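Local coordinates for protein myosin-4 (Saccharomyces cerevisiae, PDB 3MMI) that carries ASH1 and other mRNAs toward the yeast bud as a type V myosin motor, here represented by its globular tail, at residues Trp240-Gly243 against Tyr244-Arg248; Asn267-Gln270 against Ile271-Val275. All blocks are in the same frame, centred on the assembly; numbering follows the deposited sequence.

In the fold
Followed from the N terminus, the chain reaches contact 1 at the start of helix 240-257 and contact 2 at the start of helix 269-279, the next helix along. The two lie in series: each joins residues one helical turn apart, neither encloses a loop, and they neither nest nor cross. Their centres are about 12 Å apart, and the helices meet where V246 CG1 rests 3.5 Å from V275 CG1. Contact 1 also touches L175 and F180, whereas contact 2 also meets helix 209-234. Together they tie three successive helices of the DIL region in the all-helical globular tail.

Contact 1: Trp240-Gly243 against Tyr244-Arg248; sequences WKYG and YEVDR
Y242 leans along its helix onto V246, one turn ahead, and the two meet through an aromatic face and a methyl group. From CB the tyrosine chain sets out with CG anti to the backbone N (chi1 178°), which carries the ring forward along the helix. CD2 comes within 3.7 Å of V246 CG2, and CE2 is closer still, 3.3 Å from that same V246 methyl. CZ and then OH lie farther from it than CE2 does. The methyl therefore sits over one face, displaced toward the rim, in a CH-pi contact 3.7 Å from V246 CG2 to the Y242 ring centroid. Beyond the ring, OH hydrogen-bonds to the carbonyl O of L175, while F180 meets the ring with its plane inclined at about 45°. With an alanine in place of Y242, the V246 methyl would probably lose its aromatic cover and the L175 carbonyl its hydroxyl partner.

All this rides on the first turns of an alpha-helix, helix 240-257 of the DIL region, whose i to i+4 bonds include those linking the carbonyls of W240-G243 to the amides of Y244-D247. V246 N, for example, donates to Y242 O at 3.1 Å and an N-H...O angle of 170°. On a more exposed side K241 and E245 lie alongside each other, pointing the same way. The lysine chain, bent at chi2, brings CE to 3.2 Å from E245 OE2, but a second bend at chi4 leaves K241 NZ 4.1 Å from E245 OE2, beyond a salt bridge, and any attraction between the charges is likely to be modest.

Contact 2: Asn267-Gln270 against Ile271-Val275; sequences NLIQ and IIQAV
L268, I271 and I272 come together in a local, mostly apolar contact at the opening turn of helix 269-279, between side chains three and four residues apart, in a part of the tail's DIL region that lies against helices 209-234 and 240-257. L268 occupies the N-cap position. Its CB is touched by two isoleucine branches: I271 CG2 and I272 CG1 each stand 4.0 Å from L268 CB. The first pair runs side by side, pointing the same way, and L268 CD2 also lies near I271 CG2. In I272, CG1 is anti to the carbonyl carbon (chi1 -64°), which lays this branch back over the preceding turn, 3.1 Å from L268 O.

That carbonyl oxygen is also the acceptor for I272 N at 2.9 Å, in a bond with an N-H...O angle of 163°. The next two bonds follow the same step, Q273 N to I269 O and A274 N to Q270 O, the latter more bent at 144°. Alongside the second of these three bonds, Q273 and I269 lie side by side and point the same way, Q273 CG 4.0 Å from I269 CG1, with the Q273 amide nitrogen near the same I269 branch.

The polar end of Q270 is taken up by neighbouring parts of the fold: NE2 gives a hydrogen bond to A297 O and OE1 accepts one from N224 ND2. N224 also uses its OD1 to accept from I271 N, so one asparagine of helix 209-234 grips both the side chain of Q270 and a first-turn amide. L268 reaches V254, and I271 and I272 meet I250, which makes this the N-terminal turn of a helix packed against two others in the all-helical DIL region of a type V myosin globular tail.

Contact 1: Trp240-Gly243 against Tyr244-Arg248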
loop_
_atom_site.group_PDB
_atom_site.type_symbol
_atom_site.label_atom_id
_atom_site.label_comp_id
_atom_site.label_asym_id
_atom_site.label_seq_id
_atom_site.Cartn_x
_atom_site.Cartn_y
_atom_site.Cartn_z
ATOM N N TRP A 240 28.664 10.795 -2.140
ATOM C CA TRP A 240 28.466 10.653 -0.661
ATOM C C TRP A 240 27.666 11.847 -0.026
ATOM O O TRP A 240 26.811 11.654 0.848
ATOM C CB TRP A 240 29.801 10.405 0.102
ATOM C CG TRP A 240 30.653 11.631 0.153
ATOM C CD1 TRP A 240 31.630 12.008 -0.788
ATOM C CD2 TRP A 240 30.599 12.724 1.117
ATOM N NE1 TRP A 240 32.153 13.260 -0.466
ATOM C CE2 TRP A 240 31.569 13.707 0.700
ATOM C CE3 TRP A 240 29.814 12.981 2.263
ATOM C CZ2 TRP A 240 31.770 14.930 1.405
ATOM C CZ3 TRP A 240 30.008 14.186 2.974
ATOM C CH2 TRP A 240 30.994 15.156 2.529
ATOM N N LYS A 241 27.873 13.031 -0.614
ATOM C CA LYS A 241 27.185 14.212 -0.304
ATOM C C LYS A 241 25.753 14.206 -0.711
ATOM O O LYS A 241 24.892 14.567 0.102
ATOM C CB LYS A 241 27.915 15.434 -0.918
ATOM C CG LYS A 241 27.437 16.750 -0.392
ATOM C CD LYS A 241 27.546 16.689 1.140
ATOM C CE LYS A 241 26.732 17.823 1.739
ATOM N NZ LYS A 241 27.744 18.752 2.093
ATOM N N TYR A 242 25.483 13.787 -1.938
ATOM C CA TYR A 242 24.144 13.576 -2.344
ATOM C C TYR A 242 23.437 12.665 -1.371
ATOM O O TYR A 242 22.253 12.890 -1.012
ATOM C CB TYR A 242 24.082 13.111 -3.811
ATOM C CG TYR A 242 22.651 12.818 -4.310
ATOM C CD1 TYR A 242 21.866 13.768 -4.957
ATOM C CD2 TYR A 242 22.082 11.604 -4.031
ATOM C CE1 TYR A 242 20.600 13.433 -5.416
ATOM C CE2 TYR A 242 20.818 11.301 -4.474
ATOM C CZ TYR A 242 20.112 12.196 -5.155
ATOM O OH TYR A 242 18.858 11.849 -5.495
ATOM N N GLY A 243 24.152 11.597 -0.954
ATOM C CA GLY A 243 23.553 10.559 -0.133
ATOM C C GLY A 243 23.167 11.137 1.219
ATOM O O GLY A 243 22.043 10.988 1.691
ATOM N N TYR A 244 24.103 11.888 1.785
ATOM C CA TYR A 244 23.874 12.553 3.043
ATOM C C TYR A 244 22.669 13.541 3.060
ATOM O O TYR A 244 21.848 13.553 3.992
ATOM C CB TYR A 244 25.117 13.300 3.481
ATOM C CG TYR A 244 24.865 14.127 4.719
ATOM C CD1 TYR A 244 24.966 13.526 5.992
ATOM C CD2 TYR A 244 24.502 15.490 4.636
ATOM C CE1 TYR A 244 24.712 14.244 7.165
ATOM C CE2 TYR A 244 24.216 16.259 5.862
ATOM C CZ TYR A 244 24.361 15.594 7.104
ATOM O OH TYR A 244 24.151 16.205 8.298
ATOM N N GLU A 245 22.508 14.305 1.992
ATOM C CA GLU A 245 21.378 15.218 1.842
ATOM C C GLU A 245 19.998 14.527 1.668
ATOM O O GLU A 245 19.030 14.975 2.296
ATOM C CB GLU A 245 21.629 16.188 0.690
ATOM C CG GLU A 245 22.895 17.059 0.920
ATOM C CD GLU A 245 22.800 17.972 2.223
ATOM O OE1 GLU A 245 21.776 18.513 2.582
ATOM O OE2 GLU A 245 23.754 18.125 2.990
ATOM N N VAL A 246 19.912 13.451 0.879
ATOM C CA VAL A 246 18.682 12.653 0.784
ATOM C C VAL A 246 18.357 12.058 2.131
ATOM O O VAL A 246 17.193 11.903 2.472
ATOM C CB VAL A 246 18.867 11.522 -0.289
ATOM C CG1 VAL A 246 17.611 10.560 -0.354
ATOM C CG2 VAL A 246 19.293 12.233 -1.685
ATOM N N ASP A 247 19.374 11.632 2.858
ATOM C CA ASP A 247 19.183 11.041 4.182
ATOM C C ASP A 247 18.429 11.974 5.132
ATOM O O ASP A 247 17.427 11.585 5.712
ATOM C CB ASP A 247 20.534 10.747 4.888
ATOM C CG ASP A 247 20.614 9.346 5.457
ATOM O OD1 ASP A 247 19.595 8.624 5.462
ATOM O OD2 ASP A 247 21.727 8.862 5.756
ATOM N N ARG A 248 18.878 13.223 5.171
ATOM C CA ARG A 248 18.190 14.278 5.893
ATOM C C ARG A 248 16.771 14.524 5.374
ATOM O O ARG A 248 15.869 14.788 6.169
ATOM C CB ARG A 248 18.999 15.576 5.839
ATOM C CG ARG A 248 20.490 15.388 6.060
#

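Contact 2: Asn267-Gln270 against Ile271-Val275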
loop_
_atom_site.group_PDB
_atom_site.type_symbol
_atom_site.label_atom_id
_atom_site.label_comp_id
_atom_site.label_asym_id
_atom_site.label_seq_id
_atom_site.Cartn_x
_atom_site.Cartn_y
_atom_site.Cartn_z
ATOM N N ASN A 267 9.798 0.282 6.474
ATOM C CA ASN A 267 9.047 0.428 5.277
ATOM C C ASN A 267 9.881 1.075 4.151
ATOM O O ASN A 267 9.535 0.926 2.984
ATOM C CB ASN A 267 7.792 1.274 5.533
ATOM C CG ASN A 267 6.901 0.644 6.525
ATOM O OD1 ASN A 267 6.595 1.213 7.575
ATOM N ND2 ASN A 267 6.438 -0.506 6.198
ATOM N N LEU A 268 10.926 1.813 4.527
ATOM C CA LEU A 268 11.734 2.523 3.591
ATOM C C LEU A 268 13.187 1.925 3.473
ATOM O O LEU A 268 14.146 2.627 3.137
ATOM C CB LEU A 268 11.876 3.982 4.051
ATOM C CG LEU A 268 10.584 4.789 4.045
ATOM C CD1 LEU A 268 10.843 6.050 4.796
ATOM C CD2 LEU A 268 10.241 5.142 2.612
ATOM N N ILE A 269 13.287 0.608 3.726
ATOM C CA ILE A 269 14.568 -0.079 3.723
ATOM C C ILE A 269 15.412 -0.009 2.433
ATOM O O ILE A 269 16.594 0.273 2.530
ATOM C CB ILE A 269 14.446 -1.522 4.272
ATOM C CG1 ILE A 269 15.801 -1.969 4.729
ATOM C CG2 ILE A 269 13.663 -2.474 3.293
ATOM C CD1 ILE A 269 15.908 -3.565 4.916
ATOM N N GLN A 270 14.782 -0.054 1.265
ATOM C CA GLN A 270 15.568 -0.043 0.016
ATOM C C GLN A 270 16.137 1.295 -0.192
ATOM O O GLN A 270 17.323 1.420 -0.482
ATOM C CB GLN A 270 14.731 -0.534 -1.143
ATOM C CG GLN A 270 14.814 -2.050 -1.266
ATOM C CD GLN A 270 13.929 -2.753 -0.311
ATOM O OE1 GLN A 270 12.786 -2.341 -0.147
ATOM N NE2 GLN A 270 14.408 -3.885 0.283
ATOM N N ILE A 271 15.317 2.353 0.025
ATOM C CA ILE A 271 15.809 3.667 -0.360
ATOM C C ILE A 271 16.784 4.113 0.720
ATOM O O ILE A 271 17.792 4.707 0.440
ATOM C CB ILE A 271 14.721 4.796 -0.585
ATOM C CG1 ILE A 271 15.429 6.095 -0.816
ATOM C CG2 ILE A 271 13.840 5.068 0.686
ATOM C CD1 ILE A 271 16.198 6.175 -2.178
ATOM N N ILE A 272 16.533 3.749 1.993
ATOM C CA ILE A 272 17.490 4.018 3.059
ATOM C C ILE A 272 18.857 3.291 2.856
ATOM O O ILE A 272 19.906 3.943 2.907
ATOM C CB ILE A 272 16.988 3.618 4.506
ATOM C CG1 ILE A 272 15.750 4.421 5.032
ATOM C CG2 ILE A 272 18.119 3.613 5.561
ATOM C CD1 ILE A 272 16.122 5.695 5.070
ATOM N N GLN A 273 18.875 2.020 2.512
ATOM C CA GLN A 273 20.136 1.363 2.200
ATOM C C GLN A 273 20.884 1.939 1.000
ATOM O O GLN A 273 22.069 1.984 1.035
ATOM C CB GLN A 273 19.989 -0.136 2.038
ATOM C CG GLN A 273 19.325 -0.838 3.158
ATOM C CD GLN A 273 20.244 -1.298 4.195
ATOM O OE1 GLN A 273 21.237 -0.666 4.523
ATOM N NE2 GLN A 273 19.919 -2.419 4.749
ATOM N N ALA A 274 20.152 2.409 -0.014
ATOM C CA ALA A 274 20.763 2.918 -1.316
ATOM C C ALA A 274 21.522 4.177 -0.929
ATOM O O ALA A 274 22.647 4.388 -1.307
ATOM C CB ALA A 274 19.630 3.273 -2.307
ATOM N N VAL A 275 20.890 5.056 -0.139
ATOM C CA VAL A 275 21.635 6.268 0.142
ATOM C C VAL A 275 22.696 6.038 1.229
ATOM O O VAL A 275 23.728 6.755 1.275
ATOM C CB VAL A 275 20.722 7.511 0.484
ATOM C CG1 VAL A 275 19.719 7.777 -0.693
ATOM C CG2 VAL A 275 20.001 7.340 1.816
#